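Local coordinates for protein galectin (Danio rerio, PDB 6E20) that binds beta-galactoside-containing glycans as a galectin of innate immunity, probably including those of a fish virus envelope glycoprotein, at residues I34-S37 / P38-A42; N46-F49 / D50-D54; V98-P101 / D102-I106. One frame throughout, in Å; residues are numbered along the deposited sequence.

Contact 1: I34-S37 / P38-A42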
# COMPACT_ATOMS: atom_id res chain seq x y z
N ILE B 34 -2.85 4.40 -12.00
CA ILE B 34 -2.22 5.52 -11.26
C ILE B 34 -2.83 6.84 -11.77
O ILE B 34 -2.89 7.07 -13.02
CB ILE B 34 -0.70 5.48 -11.40
CG1 ILE B 34 -0.10 4.13 -10.97
CG2 ILE B 34 -0.06 6.64 -10.64
CD1 ILE B 34 1.36 3.95 -11.39
N GLY B 35 -3.32 7.68 -10.86
CA GLY B 35 -3.94 8.95 -11.29
C GLY B 35 -4.39 9.78 -10.12
O GLY B 35 -3.72 9.74 -9.09
N HIS B 36 -5.45 10.56 -10.32
CA HIS B 36 -6.02 11.49 -9.32
C HIS B 36 -7.30 10.89 -8.71
O HIS B 36 -7.60 11.22 -7.58
CB HIS B 36 -6.26 12.86 -9.96
CG HIS B 36 -5.00 13.55 -10.38
ND1 HIS B 36 -3.96 13.78 -9.50
CD2 HIS B 36 -4.61 14.05 -11.57
CE1 HIS B 36 -2.98 14.40 -10.13
NE2 HIS B 36 -3.35 14.55 -11.41
N SER B 37 -8.04 10.06 -9.43
CA SER B 37 -9.40 9.61 -9.03
C SER B 37 -9.86 8.53 -9.99
O SER B 37 -9.25 8.35 -11.04
CB SER B 37 -10.37 10.77 -9.09
OG SER B 37 -10.78 10.97 -10.44
N PRO B 38 -10.97 7.82 -9.71
CA PRO B 38 -11.50 6.82 -10.65
C PRO B 38 -11.80 7.40 -12.05
O PRO B 38 -11.75 6.65 -13.02
CB PRO B 38 -12.76 6.31 -9.92
CG PRO B 38 -12.52 6.62 -8.45
CD PRO B 38 -11.75 7.92 -8.47
N GLU B 39 -12.02 8.71 -12.16
CA GLU B 39 -12.39 9.40 -13.41
C GLU B 39 -11.17 10.09 -14.04
O GLU B 39 -11.36 10.70 -15.09
CB GLU B 39 -13.48 10.45 -13.16
CG GLU B 39 -14.87 9.86 -13.03
CD GLU B 39 -15.22 9.33 -11.65
OE1 GLU B 39 -14.70 9.91 -10.66
OE2 GLU B 39 -16.00 8.34 -11.58
N ASP B 40 -9.99 9.98 -13.44
CA ASP B 40 -8.78 10.67 -13.97
C ASP B 40 -7.58 9.77 -13.71
O ASP B 40 -6.98 9.88 -12.65
CB ASP B 40 -8.66 12.09 -13.37
CG ASP B 40 -7.61 12.98 -14.03
OD1 ASP B 40 -6.99 12.53 -15.00
OD2 ASP B 40 -7.42 14.13 -13.55
N ILE B 41 -7.27 8.90 -14.66
CA ILE B 41 -6.17 7.89 -14.56
C ILE B 41 -5.10 8.26 -15.59
O ILE B 41 -5.40 8.17 -16.77
CB ILE B 41 -6.68 6.46 -14.78
CG1 ILE B 41 -7.84 6.12 -13.85
CG2 ILE B 41 -5.54 5.44 -14.65
CD1 ILE B 41 -7.48 6.24 -12.39
N ALA B 42 -3.90 8.58 -15.14
CA ALA B 42 -2.73 8.98 -15.95
C ALA B 42 -2.08 7.77 -16.62
O ALA B 42 -1.61 7.90 -17.77
CB ALA B 42 -1.75 9.71 -15.07
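H36 and S37 both turn their backbone amides on the carbonyl of D40. The bond from H36 N to D40 O is the stronger, 2.9 Å long and running nearly straight along the C=O axis; that from S37 N to the same D40 O is weak at 3.4 Å. D40 N returns a bond of 3.0 Å to S37 O, and a weak bond from A42 N to I34 O closes the other end. Two residues facing one make a classic beta bulge, set in the hairpin between strands 30-34 and 40-47 of the galectin sandwich; a type I turn from S37 to D40 reverses the chain. The side chain of S37 adds a bond: with OG between its backbone N and carbonyl carbon (chi1 81°), it accepts from E39 N at 3.1 Å inside the turn. H36 and D40 lie side by side and point the same way, with D40 OD2 at the imidazole edge, 3.4 Å from H36 CD2, and the two planes 63° apart. The far nitrogen of that ring, NE2, is hydrogen-bonded to S114. Two branches of I41 pack against backbone carbonyl oxygens, CD1 lying 3.1 Å from S37 O and CG2 resting on I34 O. G35 passes I41 closely, their CA atoms 4.1 Å apart, and its own CA makes a C-H...O contact with D40 O.

Contact 2: N46-F49 / D50-D54. With GAL (beta-D-galactopyranose), chain D; NDG (2-acetamido-2-deoxy-alpha-D-glucopyranose), chain C.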
# COMPACT_ATOMS: atom_id res chain seq x y z
N ASN B 46 -2.35 -2.75 -18.14
CA ASN B 46 -3.34 -3.85 -18.17
C ASN B 46 -2.69 -5.05 -18.86
O ASN B 46 -2.88 -5.27 -20.06
CB ASN B 46 -4.65 -3.34 -18.77
CG ASN B 46 -5.73 -4.38 -18.87
OD1 ASN B 46 -6.50 -4.36 -19.84
ND2 ASN B 46 -5.81 -5.27 -17.89
N PRO B 47 -1.87 -5.83 -18.12
CA PRO B 47 -1.45 -7.16 -18.58
C PRO B 47 -2.68 -8.05 -18.81
O PRO B 47 -3.48 -8.22 -17.91
CB PRO B 47 -0.53 -7.65 -17.47
CG PRO B 47 -0.01 -6.37 -16.82
CD PRO B 47 -1.23 -5.47 -16.84
N ARG B 48 -2.83 -8.54 -20.05
CA ARG B 48 -3.93 -9.42 -20.51
C ARG B 48 -3.38 -10.81 -20.84
O ARG B 48 -2.68 -10.96 -21.87
CB ARG B 48 -4.62 -8.74 -21.69
CG ARG B 48 -5.28 -7.41 -21.34
CD ARG B 48 -5.87 -6.75 -22.58
NE ARG B 48 -6.49 -5.46 -22.27
CZ ARG B 48 -7.16 -4.71 -23.15
NH1 ARG B 48 -7.30 -5.11 -24.40
NH2 ARG B 48 -7.69 -3.58 -22.77
N PHE B 49 -3.71 -11.81 -20.01
CA PHE B 49 -3.47 -13.24 -20.34
C PHE B 49 -4.34 -13.56 -21.55
O PHE B 49 -3.82 -14.05 -22.60
CB PHE B 49 -3.81 -14.15 -19.15
CG PHE B 49 -2.89 -13.93 -17.97
CD1 PHE B 49 -1.60 -14.45 -17.99
CD2 PHE B 49 -3.27 -13.12 -16.91
CE1 PHE B 49 -0.73 -14.20 -16.95
CE2 PHE B 49 -2.41 -12.90 -15.85
CZ PHE B 49 -1.12 -13.42 -15.88
N ASP B 50 -5.62 -13.22 -21.44
CA ASP B 50 -6.62 -13.44 -22.50
C ASP B 50 -7.89 -12.66 -22.15
O ASP B 50 -8.73 -13.19 -21.36
CB ASP B 50 -6.88 -14.94 -22.65
CG ASP B 50 -7.47 -15.34 -23.99
OD1 ASP B 50 -7.90 -14.46 -24.73
OD2 ASP B 50 -7.46 -16.55 -24.29
N ALA B 51 -8.03 -11.44 -22.68
CA ALA B 51 -9.17 -10.54 -22.40
C ALA B 51 -9.22 -9.44 -23.48
O ALA B 51 -8.09 -9.12 -23.99
CB ALA B 51 -9.01 -9.99 -21.00
N HIS B 52 -10.42 -8.95 -23.87
CA HIS B 52 -10.62 -7.79 -24.81
C HIS B 52 -10.07 -8.19 -26.20
O HIS B 52 -9.75 -7.28 -27.00
CB HIS B 52 -10.01 -6.53 -24.17
CG HIS B 52 -10.50 -6.37 -22.77
ND1 HIS B 52 -11.85 -6.31 -22.45
CD2 HIS B 52 -9.82 -6.34 -21.60
CE1 HIS B 52 -11.97 -6.20 -21.13
NE2 HIS B 52 -10.75 -6.22 -20.58
N GLY B 53 -9.98 -9.50 -26.47
CA GLY B 53 -9.46 -10.07 -27.73
C GLY B 53 -7.93 -10.08 -27.79
O GLY B 53 -7.41 -10.38 -28.86
N ASP B 54 -7.23 -9.75 -26.69
CA ASP B 54 -5.75 -9.81 -26.60
C ASP B 54 -5.31 -11.02 -25.77
O ASP B 54 -5.92 -11.24 -24.70
CB ASP B 54 -5.17 -8.55 -25.96
CG ASP B 54 -5.31 -7.31 -26.83
OD1 ASP B 54 -4.76 -7.31 -27.94
OD2 ASP B 54 -5.97 -6.36 -26.39
C1 GAL D . -10.66 -1.52 -23.09
C2 GAL D . -10.96 -2.28 -21.82
C3 GAL D . -10.74 -1.38 -20.61
C4 GAL D . -9.33 -0.79 -20.67
C5 GAL D . -9.15 -0.06 -22.01
C6 GAL D . -7.73 0.53 -22.22
O2 GAL D . -12.34 -2.67 -21.90
O3 GAL D . -10.91 -2.12 -19.43
O4 GAL D . -8.44 -1.90 -20.52
O5 GAL D . -9.37 -0.97 -23.08
O6 GAL D . -7.56 1.01 -23.57
C1 NDG C . -11.03 -2.17 -28.31
C2 NDG C . -9.67 -2.57 -27.63
C3 NDG C . -9.80 -2.93 -26.19
C4 NDG C . -10.69 -1.94 -25.45
C5 NDG C . -12.06 -1.93 -26.12
C6 NDG C . -13.09 -1.07 -25.37
C7 NDG C . -8.34 -3.47 -29.28
C8 NDG C . -7.26 -3.88 -30.26
O5 NDG C . -11.92 -1.45 -27.46
O3 NDG C . -8.45 -2.95 -25.75
O4 NDG C . -10.80 -2.47 -24.14
O6 NDG C . -12.56 0.26 -25.21
O7 NDG C . -9.05 -2.66 -29.38
N2 NDG C . -8.85 -3.72 -28.11
O1 NDG C . -11.69 -3.30 -28.83
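The carbohydrate pocket of the galectin fold is built partly from the end of strand 40-47 and the loop that follows it, where R48 meets H52 and D54. The R48 chain runs fully extended from CG to NE and delivers its guanidinium to the sugars. H52 lies across it at about a right angle: its CD2 sits over the centre of one guanidinium face, 3.4 Å above the plane, with the ring turned 58° from that plane. At the edge, D54 OD2 forms a salt bridge of 2.7 Å with R48 NH1, the hydrogen bond within it being weak because it is bent; D54 OD1 in turn pairs with R73. N46 OD1 takes a nearly straight bond of 2.7 Å from R48 NE, lying in the guanidinium plane although the donor stands above the amide plane. The two terminal nitrogens also serve the glycan: R48 NH1 donates to O3 of NDG at 2.8 Å, and R48 NH2 reaches O4 of GAL at 2.9 Å. A type I' turn from A51 to D54 brings H52 and D54 back to the arginine, and one face of the H52 ring meets GAL O2. With N46 on NE and D54 on NH1, rotation of the guanidinium is probably restricted, and the D54 carboxylate, shared with R73, probably offsets part of the charge of R48, whose N-H groups bridge both sugars.

Contact 3: V98-P101 / D102-I106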
# COMPACT_ATOMS: atom_id res chain seq x y z
N VAL B 98 8.11 1.80 -16.94
CA VAL B 98 7.79 0.52 -16.26
C VAL B 98 8.94 -0.44 -16.51
O VAL B 98 9.21 -0.73 -17.69
CB VAL B 98 6.47 -0.07 -16.77
CG1 VAL B 98 6.10 -1.34 -16.01
CG2 VAL B 98 5.37 0.97 -16.71
N THR B 99 9.55 -0.93 -15.45
CA THR B 99 10.50 -2.06 -15.50
C THR B 99 9.72 -3.32 -15.11
O THR B 99 9.16 -3.38 -14.00
CB THR B 99 11.76 -1.76 -14.68
OG1 THR B 99 12.23 -0.45 -15.05
CG2 THR B 99 12.84 -2.81 -14.87
N LEU B 100 9.68 -4.27 -16.03
CA LEU B 100 8.98 -5.55 -15.87
C LEU B 100 9.91 -6.53 -15.17
O LEU B 100 11.11 -6.28 -15.10
CB LEU B 100 8.62 -6.03 -17.27
CG LEU B 100 7.57 -5.17 -17.95
CD1 LEU B 100 7.23 -5.73 -19.31
CD2 LEU B 100 6.34 -5.07 -17.07
N PRO B 101 9.36 -7.67 -14.66
CA PRO B 101 10.15 -8.67 -13.94
C PRO B 101 11.43 -9.06 -14.68
O PRO B 101 12.46 -9.10 -14.06
CB PRO B 101 9.24 -9.90 -13.84
CG PRO B 101 7.83 -9.37 -14.00
CD PRO B 101 7.95 -8.06 -14.76
N ASP B 102 11.34 -9.31 -15.99
CA ASP B 102 12.48 -9.80 -16.79
C ASP B 102 13.41 -8.64 -17.18
O ASP B 102 14.16 -8.80 -18.14
CB ASP B 102 11.97 -10.56 -18.02
CG ASP B 102 11.24 -9.67 -19.01
OD1 ASP B 102 11.14 -8.47 -18.73
OD2 ASP B 102 10.75 -10.20 -20.04
N GLY B 103 13.35 -7.50 -16.48
CA GLY B 103 14.28 -6.36 -16.70
C GLY B 103 13.93 -5.54 -17.94
O GLY B 103 14.52 -4.46 -18.12
N SER B 104 12.98 -6.00 -18.76
CA SER B 104 12.51 -5.25 -19.96
C SER B 104 11.71 -4.02 -19.51
O SER B 104 11.35 -3.96 -18.32
CB SER B 104 11.71 -6.13 -20.84
OG SER B 104 10.57 -6.61 -20.13
N GLU B 105 11.47 -3.07 -20.42
CA GLU B 105 10.88 -1.74 -20.08
C GLU B 105 9.72 -1.40 -21.01
O GLU B 105 9.76 -1.81 -22.19
CB GLU B 105 11.89 -0.61 -20.24
CG GLU B 105 12.97 -0.63 -19.20
CD GLU B 105 14.04 0.42 -19.41
OE1 GLU B 105 13.97 1.19 -20.41
OE2 GLU B 105 14.92 0.49 -18.56
N ILE B 106 8.78 -0.61 -20.50
CA ILE B 106 7.65 0.00 -21.26
C ILE B 106 7.75 1.51 -21.03
O ILE B 106 7.90 1.91 -19.86
CB ILE B 106 6.28 -0.51 -20.77
CG1 ILE B 106 6.17 -2.03 -20.87
CG2 ILE B 106 5.14 0.18 -21.52
CD1 ILE B 106 4.92 -2.60 -20.22
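V98 and I106 face each other as an antiparallel hydrogen-bonded pair, and their two backbone bonds are matched: V98 N gives to I106 O at 2.9 Å and I106 N to V98 O at 2.8 Å. Their side chains leave the same face of the sheet, with V98 CB 4.0 Å from I106 CB. With CG turned opposite its carbonyl carbon (chi1 -68°), L100 joins this apolar cluster by laying CD1 against I106 CD1, also 4.0 Å away, the two side chains crossing at a slant. The CB of L100 packs against S104 O. On the opposite face T99 and E105 form a non-hydrogen-bonded pair, with T99 CG2 near the carbonyl oxygens of G103 and S104.

A second layer fixes the chain reversal. L100 N bonds to S104 O at 2.9 Å, and G103 N closes a type I turn on L100 O. D102 then holds the exit of the turn: its CG lies between its own N and carbonyl carbon (chi1 67°), which curls OD1 back to accept from S104 N at 3.1 Å, an Asx turn. G103 takes a positive phi of 78°, which glycine adopts easily.

Farther out, I58 of strand 58-64 packs on L100 and I106, and M45 of strand 40-47 packs on V98 and L100, while P101 rests on F85 and P78. Strands of the other sheet thus cover the apolar face of the hairpin 95-99/105-109, whose second strand is outermost in its own sheet within the chain: an edge hairpin facing the interior of the two-sheet galectin beta sandwich.

Overall arrangement
Contacts 1 and 2 share strand 40-47: the bulged hairpin at 34-42 leads into it, and the loop at 50-54 leaves it, their centres about 21 Å apart. Contact 2 alone meets the sugars directly, whereas the I41 side chain of contact 1 stays about 9 Å from GAL and the I106 side chain of contact 3 about 13 Å from it. Contact 3 belongs to the other sheet of the sandwich. Its centre lies about 18 Å from that of contact 2, with nearest atoms about 6 Å apart, and about 23 Å from that of contact 1, on the opposite side of the chain's centre. Strand 40-47, which carries contacts 1 and 2, faces contact 3 across the sandwich interior.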